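Local atomic coordinates of NADPH-dependent aldehyde reductase YqhD (Escherichia coli, PDB entry 4QGS), a protein that reduces a broad range of short-chain aldehydes to alcohols with NADPH, including toxic products of lipid peroxidation, using one zinc ion per subunit. Residues V203-V208 against Q261-L266; T277-H282 against T377-N382; G281-A286 against R392-A397; P301-W304 against T310-A313. One frame throughout, in Å; residues are numbered along the deposited sequence.

Overall arrangement
The four contacts illustrate how a helical domain is assembled around a metal site. Contacts 1 and 2, their centres about 17 Å apart, each supply a zinc ligand, Asp205 and His278, and share the two metal-bound waters. Contacts 2 and 3, about 10 Å apart by centres, both use helix 276-288 and are tied together by the hydrogen bond from Tyr394 OH to Leu280 O, 2.7 Å. Contacts 3 and 4 both stand back from the metal, Leu284 and Leu303 each about 13 Å from the zinc by their side chains. Contact 4 is bound to contact 2 by the salt bridge of Lys311 NZ with Glu381 OE2, 2.8 Å, and to contact 3 by packing of Ala302 against 392-397.

Contact 1. Residues V203-V208 against Q261-L266; sequences VVDAFV and QAENGL. Unlike the reference sequence in segment 261-266: Glu263 (reference Leu). With ZN (zinc ion), chain B.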
# COMPACT_ATOMS: atom_id res chain seq x y z
N VAL A 203 -2.91 9.42 -2.28
CA VAL A 203 -2.48 10.38 -1.27
C VAL A 203 -3.06 10.01 0.10
O VAL A 203 -2.34 10.00 1.10
CB VAL A 203 -2.89 11.81 -1.67
CG1 VAL A 203 -2.70 12.77 -0.49
CG2 VAL A 203 -2.05 12.26 -2.86
N VAL A 204 -4.35 9.69 0.15
CA VAL A 204 -4.97 9.31 1.41
C VAL A 204 -4.35 8.04 1.99
O VAL A 204 -4.04 7.96 3.18
CB VAL A 204 -6.48 9.12 1.24
CG1 VAL A 204 -7.08 8.51 2.52
CG2 VAL A 204 -7.14 10.46 0.95
N ASP A 205 -4.13 7.04 1.14
CA ASP A 205 -3.60 5.76 1.61
C ASP A 205 -2.18 5.95 2.15
O ASP A 205 -1.85 5.45 3.24
CB ASP A 205 -3.61 4.74 0.48
CG ASP A 205 -3.22 3.33 0.95
OD1 ASP A 205 -3.63 2.87 2.05
OD2 ASP A 205 -2.49 2.67 0.17
N ALA A 206 -1.35 6.71 1.43
CA ALA A 206 -0.00 7.02 1.95
C ALA A 206 -0.06 7.75 3.30
O ALA A 206 0.70 7.44 4.23
CB ALA A 206 0.78 7.84 0.93
N PHE A 207 -0.97 8.71 3.41
CA PHE A 207 -1.13 9.50 4.62
C PHE A 207 -1.49 8.59 5.78
O PHE A 207 -0.90 8.66 6.87
CB PHE A 207 -2.21 10.58 4.40
CG PHE A 207 -2.29 11.62 5.49
CD1 PHE A 207 -1.71 12.87 5.32
CD2 PHE A 207 -2.96 11.36 6.68
CE1 PHE A 207 -1.81 13.85 6.30
CE2 PHE A 207 -3.05 12.34 7.68
CZ PHE A 207 -2.47 13.58 7.49
N VAL A 208 -2.44 7.69 5.54
CA VAL A 208 -2.91 6.81 6.60
C VAL A 208 -1.87 5.75 6.94
O VAL A 208 -1.67 5.48 8.12
CB VAL A 208 -4.25 6.16 6.22
CG1 VAL A 208 -4.66 5.16 7.29
CG2 VAL A 208 -5.30 7.25 6.06
N GLN A 261 7.94 6.32 0.68
CA GLN A 261 8.44 6.23 2.06
C GLN A 261 7.33 5.82 3.03
O GLN A 261 7.58 5.07 3.97
CB GLN A 261 9.07 7.56 2.48
CG GLN A 261 10.30 7.90 1.65
CD GLN A 261 11.39 6.84 1.80
OE1 GLN A 261 11.71 6.45 2.91
NE2 GLN A 261 11.92 6.36 0.69
N ALA A 262 6.10 6.26 2.78
CA ALA A 262 4.98 5.89 3.65
C ALA A 262 4.75 4.38 3.64
O ALA A 262 4.33 3.79 4.64
CB ALA A 262 3.70 6.63 3.21
N GLU A 263 5.08 3.73 2.53
CA GLU A 263 4.93 2.28 2.39
C GLU A 263 6.20 1.44 2.65
O GLU A 263 6.19 0.25 2.40
CB GLU A 263 4.43 1.98 0.98
CG GLU A 263 2.96 1.73 0.84
CD GLU A 263 2.17 3.00 0.68
OE1 GLU A 263 1.22 3.22 1.48
OE2 GLU A 263 2.47 3.78 -0.24
N ASN A 264 7.27 2.03 3.19
CA ASN A 264 8.62 1.50 2.95
C ASN A 264 9.39 0.80 4.12
O ASN A 264 10.10 -0.17 3.88
CB ASN A 264 9.45 2.64 2.38
CG ASN A 264 10.82 2.20 1.85
OD1 ASN A 264 11.52 1.43 2.48
ND2 ASN A 264 11.16 2.65 0.66
N GLY A 265 9.29 1.28 5.36
CA GLY A 265 9.91 0.57 6.47
C GLY A 265 10.69 1.34 7.54
O GLY A 265 10.64 1.00 8.73
N LEU A 266 11.40 2.38 7.11
CA LEU A 266 12.14 3.22 8.05
C LEU A 266 11.22 3.84 9.12
O LEU A 266 11.55 3.82 10.30
CB LEU A 266 12.88 4.32 7.28
CG LEU A 266 14.06 5.07 7.90
CD1 LEU A 266 14.99 4.14 8.65
CD2 LEU A 266 14.82 5.81 6.80
ZN ZN B . -3.45 0.86 2.74
O HOH W 1 -3.06 -1.20 2.73
O HOH W 2 -2.60 0.43 0.81
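Ala206 and Ala262 bring the two backbones within 5.4 Å of each other, CA to CA, where the middle of segment 203-208, helical throughout, passes the last turn of helix 249-262. The small side chains fit so close an approach, both being methyl groups: Ala206 CB lies 3.9 Å from Ala262 CB. Ala262 CB also comes to 3.3 Å from Ala206 O, a carbonyl that is hydrogen-bonded to Thr210 OG1 one turn on. One residue later the chain leaves helical geometry at Glu263, a position held by leucine in the reference sequence. Its side chain bends at chi2 (85°) and returns to the neighbouring helix, placing OE1 4.0 Å from Ala206 CA and equally 4.0 Å from Asp205 OD2, so that two like-charged groups stand close together. The two acidic side chains cross at about a right angle, yet their carboxylate planes lie 15° apart. Asp205 CG stands anti to the backbone N (chi1 -173°), which carries the carboxylate toward the metal; OD1 binds zinc at 2.1 Å, whereas OD2 is the oxygen nearer Glu263. His209, His278, His292 and two waters complete the six-ligand shell. This is the catalytic metal site of the iron-containing alcohol dehydrogenase family, set among helices and occupied here by zinc.

Contact 2. Residues T277-H282 against T377-N382; sequences THMLGH and TQLGEN. With ZN (zinc ion), chain B.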
# COMPACT_ATOMS: atom_id res chain seq x y z
N THR A 277 -7.30 1.10 11.87
CA THR A 277 -8.04 1.83 10.82
C THR A 277 -8.10 1.00 9.54
O THR A 277 -9.16 0.86 8.92
CB THR A 277 -7.42 3.21 10.55
OG1 THR A 277 -7.62 4.06 11.69
CG2 THR A 277 -8.06 3.88 9.30
N HIS A 278 -6.96 0.41 9.16
CA HIS A 278 -6.93 -0.51 8.03
C HIS A 278 -7.83 -1.74 8.23
O HIS A 278 -8.56 -2.11 7.32
CB HIS A 278 -5.48 -0.96 7.72
CG HIS A 278 -4.81 -0.13 6.67
ND1 HIS A 278 -4.37 1.16 6.90
CD2 HIS A 278 -4.55 -0.38 5.36
CE1 HIS A 278 -3.85 1.65 5.78
NE2 HIS A 278 -3.95 0.73 4.83
N MET A 279 -7.79 -2.36 9.41
CA MET A 279 -8.57 -3.57 9.63
C MET A 279 -10.07 -3.29 9.58
O MET A 279 -10.83 -4.06 8.97
CB MET A 279 -8.19 -4.22 10.97
CG MET A 279 -6.74 -4.71 11.01
SD MET A 279 -6.31 -5.86 9.68
CE MET A 279 -5.43 -4.78 8.57
N LEU A 280 -10.49 -2.18 10.19
CA LEU A 280 -11.91 -1.77 10.15
C LEU A 280 -12.32 -1.38 8.74
O LEU A 280 -13.39 -1.73 8.26
CB LEU A 280 -12.17 -0.61 11.11
CG LEU A 280 -12.14 -0.90 12.62
CD1 LEU A 280 -12.59 0.32 13.41
CD2 LEU A 280 -13.00 -2.08 12.94
N GLY A 281 -11.44 -0.63 8.08
CA GLY A 281 -11.69 -0.22 6.71
C GLY A 281 -11.85 -1.39 5.76
O GLY A 281 -12.69 -1.33 4.84
N HIS A 282 -11.07 -2.44 5.96
CA HIS A 282 -11.09 -3.60 5.08
C HIS A 282 -12.47 -4.26 5.02
O HIS A 282 -12.87 -4.76 3.97
CB HIS A 282 -10.05 -4.64 5.52
CG HIS A 282 -8.63 -4.29 5.16
ND1 HIS A 282 -7.56 -5.05 5.56
CD2 HIS A 282 -8.12 -3.27 4.43
CE1 HIS A 282 -6.44 -4.52 5.10
NE2 HIS A 282 -6.75 -3.44 4.41
N THR A 377 -10.51 -8.87 16.76
CA THR A 377 -11.32 -8.67 17.95
C THR A 377 -10.53 -7.91 19.09
O THR A 377 -11.14 -7.58 20.12
CB THR A 377 -11.83 -10.05 18.48
OG1 THR A 377 -10.68 -10.88 18.67
CG2 THR A 377 -12.75 -10.68 17.49
N GLN A 378 -9.20 -7.73 18.91
CA GLN A 378 -8.23 -7.07 19.79
C GLN A 378 -7.42 -6.07 19.06
O GLN A 378 -6.22 -6.18 19.08
CB GLN A 378 -7.19 -8.05 20.29
CG GLN A 378 -7.51 -9.15 21.21
CD GLN A 378 -8.33 -10.24 20.48
OE1 GLN A 378 -8.65 -10.05 19.30
NE2 GLN A 378 -8.44 -11.44 21.10
N LEU A 379 -8.00 -5.10 18.39
CA LEU A 379 -7.21 -4.31 17.45
C LEU A 379 -6.44 -3.17 18.13
O LEU A 379 -6.67 -2.86 19.31
CB LEU A 379 -8.12 -3.76 16.33
CG LEU A 379 -8.89 -4.82 15.54
CD1 LEU A 379 -9.85 -4.14 14.54
CD2 LEU A 379 -7.91 -5.75 14.79
N GLY A 380 -5.49 -2.61 17.38
CA GLY A 380 -4.78 -1.41 17.79
C GLY A 380 -3.44 -1.69 18.44
O GLY A 380 -3.15 -2.82 18.81
N GLU A 381 -2.64 -0.65 18.60
CA GLU A 381 -1.30 -0.81 19.20
C GLU A 381 -1.40 -1.26 20.66
O GLU A 381 -0.44 -1.81 21.22
CB GLU A 381 -0.48 0.48 19.09
CG GLU A 381 -0.99 1.68 19.87
CD GLU A 381 -1.95 2.54 19.07
OE1 GLU A 381 -2.57 2.03 18.11
OE2 GLU A 381 -2.10 3.74 19.41
N ASN A 382 -2.55 -1.02 21.28
CA ASN A 382 -2.75 -1.44 22.67
C ASN A 382 -3.56 -2.73 22.79
O ASN A 382 -3.86 -3.18 23.90
CB ASN A 382 -3.45 -0.34 23.46
CG ASN A 382 -2.63 0.93 23.50
OD1 ASN A 382 -1.55 0.95 24.08
ND2 ASN A 382 -3.12 1.98 22.85
ZN ZN B . -3.45 0.86 2.74
O HOH W 1 -3.06 -1.20 2.73
O HOH W 2 -2.60 0.43 0.81
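Met279 and Leu379 meet through aliphatic carbons, and the methionine uses only the root of its side chain here. Its CB faces both ends of the leucine fork, 3.9 Å from Leu379 CD1 and 4.1 Å from Leu379 CD2. CG keeps the contact, again with CD2, at 4.1 Å. Beyond it the chain bends at chi2 (-56°) and again at chi3, so that SD and CE turn back and the thioether takes no part in the packing on segment 377-382. Leu379 points its CB at the helix and uses both methyls: of the helix residues CD2 meets Met279, while CD1 reaches on to Leu280 CD2 at 4.1 Å. Both leucine–helix pairs are thus purely apolar and slantwise, a loop residue seated across two consecutive helix positions. Elsewhere Leu280 packs against Ile393 and Val299, which places this loop residue beside helices 387-396 and 292-306. The residue before Met279, His278, leaves the helix in a different direction, roughly a right angle away, and binds the zinc through NE2; its ND1 is hydrogen-bonded to Glu212 OE2, a second-shell carboxylate that would be expected to restrain the rotation of the ring. With Asp205, His209 and His292, this histidine forms the catalytic metal site of the family's helical domain.

Contact 3. Residues G281-A286 against R392-A397; sequences GHELTA and RIYEAA
Tyr394 reaches from helix 387-396 to the Glu283 and Leu284 pair of helix 276-288, and this one side chain, through ring atom CE1 and its hydroxyl, makes all the contacts of the meeting. The apolar share belongs to Leu284 and to the aliphatic part of Glu283. Leu284 CG lies 4.1 Å from Tyr394 CE1 and its CD1 only slightly farther, the two side chains passing each other in opposite directions. Glu283 CB approaches Tyr394 OH at 3.6 Å, and CG follows at 3.9 Å, so the acid greets the phenol with methylenes rather than with its charged end. The glutamate folds at chi2 (-60°), which swings the carboxylate away from segment 392-397 and leaves its plane 79° from that of the ring; there OE2 is hydrogen-bonded to His374 ND1.

The polar share lies at the phenol oxygen. Tyr394 OH is hydrogen-bonded to Leu280 O, the carbonyl just before segment 281-286. In the regular helical pattern that carbonyl would accept from Leu284 N, but Leu284 N stands 3.7 Å from Leu280 O and instead makes a weak bond with Gly281 O, at 3.0 Å. The tyrosine hydroxyl thus appears to use a carbonyl that Leu284 N does not reach in the usual way.

Chemically, the buried contact keeps its two polar ends apart: the phenol is satisfied by a main-chain carbonyl and Glu283 OE2 by His374 ND1, while carbon fills the space between. The hydrogen bond, being directional, would be expected to restrain the position of the ring against helix 276-288 more than packing alone.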
# COMPACT_ATOMS: atom_id res chain seq x y z
N GLY A 281 -11.44 -0.63 8.08
CA GLY A 281 -11.69 -0.22 6.71
C GLY A 281 -11.85 -1.39 5.76
O GLY A 281 -12.69 -1.33 4.84
N HIS A 282 -11.07 -2.44 5.96
CA HIS A 282 -11.09 -3.60 5.08
C HIS A 282 -12.47 -4.26 5.02
O HIS A 282 -12.87 -4.76 3.97
CB HIS A 282 -10.05 -4.64 5.52
CG HIS A 282 -8.63 -4.29 5.16
ND1 HIS A 282 -7.56 -5.05 5.56
CD2 HIS A 282 -8.12 -3.27 4.43
CE1 HIS A 282 -6.44 -4.52 5.10
NE2 HIS A 282 -6.75 -3.44 4.41
N GLU A 283 -13.19 -4.27 6.13
CA GLU A 283 -14.54 -4.84 6.15
C GLU A 283 -15.53 -4.00 5.34
O GLU A 283 -16.48 -4.55 4.77
CB GLU A 283 -15.05 -5.02 7.58
CG GLU A 283 -14.16 -5.88 8.47
CD GLU A 283 -13.94 -7.30 7.98
OE1 GLU A 283 -14.62 -7.77 7.05
OE2 GLU A 283 -13.07 -7.98 8.56
N LEU A 284 -15.32 -2.68 5.28
CA LEU A 284 -16.16 -1.82 4.44
C LEU A 284 -15.95 -2.10 2.95
O LEU A 284 -16.89 -2.08 2.16
CB LEU A 284 -15.90 -0.34 4.75
CG LEU A 284 -16.31 0.10 6.17
CD1 LEU A 284 -15.86 1.53 6.45
CD2 LEU A 284 -17.84 -0.01 6.35
N THR A 285 -14.70 -2.36 2.56
CA THR A 285 -14.43 -2.70 1.17
C THR A 285 -15.04 -4.06 0.83
O THR A 285 -15.72 -4.22 -0.20
CB THR A 285 -12.91 -2.73 0.86
OG1 THR A 285 -12.38 -1.40 0.98
CG2 THR A 285 -12.69 -3.25 -0.57
N ALA A 286 -14.82 -5.04 1.70
CA ALA A 286 -15.31 -6.40 1.47
C ALA A 286 -16.82 -6.44 1.35
O ALA A 286 -17.38 -7.13 0.49
CB ALA A 286 -14.84 -7.33 2.59
N ARG A 392 -18.53 1.28 18.28
CA ARG A 392 -18.62 2.71 18.54
C ARG A 392 -17.95 3.53 17.44
O ARG A 392 -18.40 4.62 17.10
CB ARG A 392 -17.98 3.05 19.89
CG ARG A 392 -18.83 2.66 21.08
CD ARG A 392 -18.43 3.45 22.33
NE ARG A 392 -17.02 3.29 22.64
CZ ARG A 392 -16.53 2.34 23.44
NH1 ARG A 392 -17.35 1.47 24.01
NH2 ARG A 392 -15.23 2.28 23.66
N ILE A 393 -16.85 3.01 16.91
CA ILE A 393 -16.13 3.70 15.86
C ILE A 393 -16.94 3.75 14.56
O ILE A 393 -17.09 4.82 13.97
CB ILE A 393 -14.77 3.05 15.60
CG1 ILE A 393 -13.87 3.23 16.83
CG2 ILE A 393 -14.08 3.67 14.36
CD1 ILE A 393 -12.61 2.41 16.76
N TYR A 394 -17.47 2.62 14.12
CA TYR A 394 -18.34 2.59 12.94
C TYR A 394 -19.56 3.50 13.13
O TYR A 394 -19.97 4.22 12.23
CB TYR A 394 -18.82 1.18 12.64
CG TYR A 394 -17.84 0.24 11.96
CD1 TYR A 394 -17.08 0.63 10.86
CD2 TYR A 394 -17.70 -1.08 12.42
CE1 TYR A 394 -16.20 -0.26 10.23
CE2 TYR A 394 -16.83 -1.97 11.81
CZ TYR A 394 -16.09 -1.56 10.72
OH TYR A 394 -15.24 -2.47 10.14
N GLU A 395 -20.14 3.45 14.32
CA GLU A 395 -21.32 4.25 14.59
C GLU A 395 -21.02 5.75 14.49
O GLU A 395 -21.78 6.51 13.89
CB GLU A 395 -21.87 3.91 15.98
CG GLU A 395 -23.08 4.71 16.38
CD GLU A 395 -24.33 4.37 15.58
OE1 GLU A 395 -25.18 5.26 15.45
OE2 GLU A 395 -24.48 3.21 15.10
N ALA A 396 -19.88 6.16 15.04
CA ALA A 396 -19.48 7.56 14.99
C ALA A 396 -19.12 8.00 13.57
O ALA A 396 -19.09 9.18 13.27
CB ALA A 396 -18.29 7.81 15.92
N ALA A 397 -18.82 7.03 12.72
CA ALA A 397 -18.40 7.31 11.36
C ALA A 397 -19.60 7.47 10.43
O ALA A 397 -19.44 7.76 9.24
CB ALA A 397 -17.49 6.21 10.85

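Contact 4. Residues P301-W304 against T310-A313; sequences PALW and TKRA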
# COMPACT_ATOMS: atom_id res chain seq x y z
N PRO A 301 -10.76 9.35 11.24
CA PRO A 301 -11.08 10.41 12.20
C PRO A 301 -12.01 9.92 13.31
O PRO A 301 -11.88 10.38 14.44
CB PRO A 301 -11.73 11.50 11.35
CG PRO A 301 -12.25 10.77 10.12
CD PRO A 301 -11.28 9.65 9.89
N ALA A 302 -12.91 8.99 13.00
CA ALA A 302 -13.76 8.42 14.04
C ALA A 302 -12.93 7.62 15.04
O ALA A 302 -13.16 7.68 16.26
CB ALA A 302 -14.85 7.53 13.42
N LEU A 303 -11.95 6.88 14.54
CA LEU A 303 -11.09 6.06 15.41
C LEU A 303 -10.25 6.95 16.31
O LEU A 303 -10.08 6.65 17.51
CB LEU A 303 -10.20 5.13 14.57
CG LEU A 303 -9.36 4.14 15.39
CD1 LEU A 303 -9.24 2.77 14.71
CD2 LEU A 303 -7.97 4.72 15.65
N TRP A 304 -9.70 8.02 15.74
CA TRP A 304 -8.87 8.94 16.52
C TRP A 304 -9.65 9.57 17.67
O TRP A 304 -9.16 9.66 18.79
CB TRP A 304 -8.30 10.02 15.61
CG TRP A 304 -7.01 9.63 14.94
CD1 TRP A 304 -6.30 8.47 15.11
CD2 TRP A 304 -6.29 10.42 14.01
NE1 TRP A 304 -5.16 8.51 14.33
CE2 TRP A 304 -5.13 9.69 13.64
CE3 TRP A 304 -6.51 11.68 13.45
CZ2 TRP A 304 -4.20 10.19 12.73
CZ3 TRP A 304 -5.57 12.17 12.54
CH2 TRP A 304 -4.43 11.43 12.20
N THR A 310 -5.60 7.05 24.68
CA THR A 310 -4.33 6.34 24.54
C THR A 310 -3.43 7.02 23.51
O THR A 310 -2.21 6.92 23.59
CB THR A 310 -4.53 4.87 24.12
OG1 THR A 310 -5.21 4.82 22.86
CG2 THR A 310 -5.34 4.11 25.15
N LYS A 311 -4.04 7.71 22.54
CA LYS A 311 -3.24 8.37 21.50
C LYS A 311 -2.97 9.83 21.81
O LYS A 311 -2.49 10.58 20.96
CB LYS A 311 -3.96 8.28 20.14
CG LYS A 311 -4.05 6.88 19.58
CD LYS A 311 -4.78 6.92 18.21
CE LYS A 311 -4.90 5.53 17.62
NZ LYS A 311 -3.58 4.92 17.30
N ARG A 312 -3.28 10.25 23.03
CA ARG A 312 -3.29 11.67 23.35
C ARG A 312 -1.97 12.38 23.04
O ARG A 312 -1.96 13.39 22.35
CB ARG A 312 -3.67 11.86 24.82
CG ARG A 312 -3.39 13.23 25.37
CD ARG A 312 -3.41 13.17 26.88
NE ARG A 312 -3.93 14.39 27.48
CZ ARG A 312 -3.17 15.42 27.85
NH1 ARG A 312 -1.85 15.38 27.69
NH2 ARG A 312 -3.74 16.49 28.39
N ALA A 313 -0.85 11.86 23.53
CA ALA A 313 0.44 12.51 23.33
C ALA A 313 0.81 12.66 21.86
O ALA A 313 1.24 13.72 21.43
CB ALA A 313 1.54 11.75 24.08
O HOH W 3 -3.49 6.18 14.11
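The indole of Trp304 meets Lys311 at its five-membered ring, where CD1 lies 3.8 Å from Lys311 CD and 4.1 Å from Lys311 CE. At the ring's edge, and in its plane, sits a water that accepts from Trp304 NE1 at 2.9 Å. The same water takes a weak, longer bond from Lys311 NZ, at 3.4 Å, and so links the two side chains through their polar ends as well as their carbons. A further aromatic partner, Tyr318, packs edge-to-face with the indole.

Leu303 is the second side chain to touch the lysine. Its CD2 methyl stands 3.7 Å from Lys311 CE, and both Leu303 and Trp304 cross the lysine chain at about a right angle. Beyond CB that chain runs straight through chi2 and chi3 (-179° each), laying CD against the indole and CE against both the indole and the Leu303 methyl, then bends at chi4 (-64°) to turn the ammonium group aside.

The buried ammonium is well provided for. NZ forms salt bridges with Glu381 OE2 and Asp274 OD2 and a hydrogen bond with Val215 O, surroundings that would be expected to favour its charged form.

Lys311 occupies the N-cap position of helix 312-323, directly after the short connection from helix 292-306, so the contact folds consecutive helices together. Around it, Trp304 leans on Ile338 and Thr341 of helix 330-347, whereas Leu303 touches Thr277 of helix 276-288 and Ile393 of helix 387-396, setting this corner within the all-helical bundle, apart from the parallel sheet.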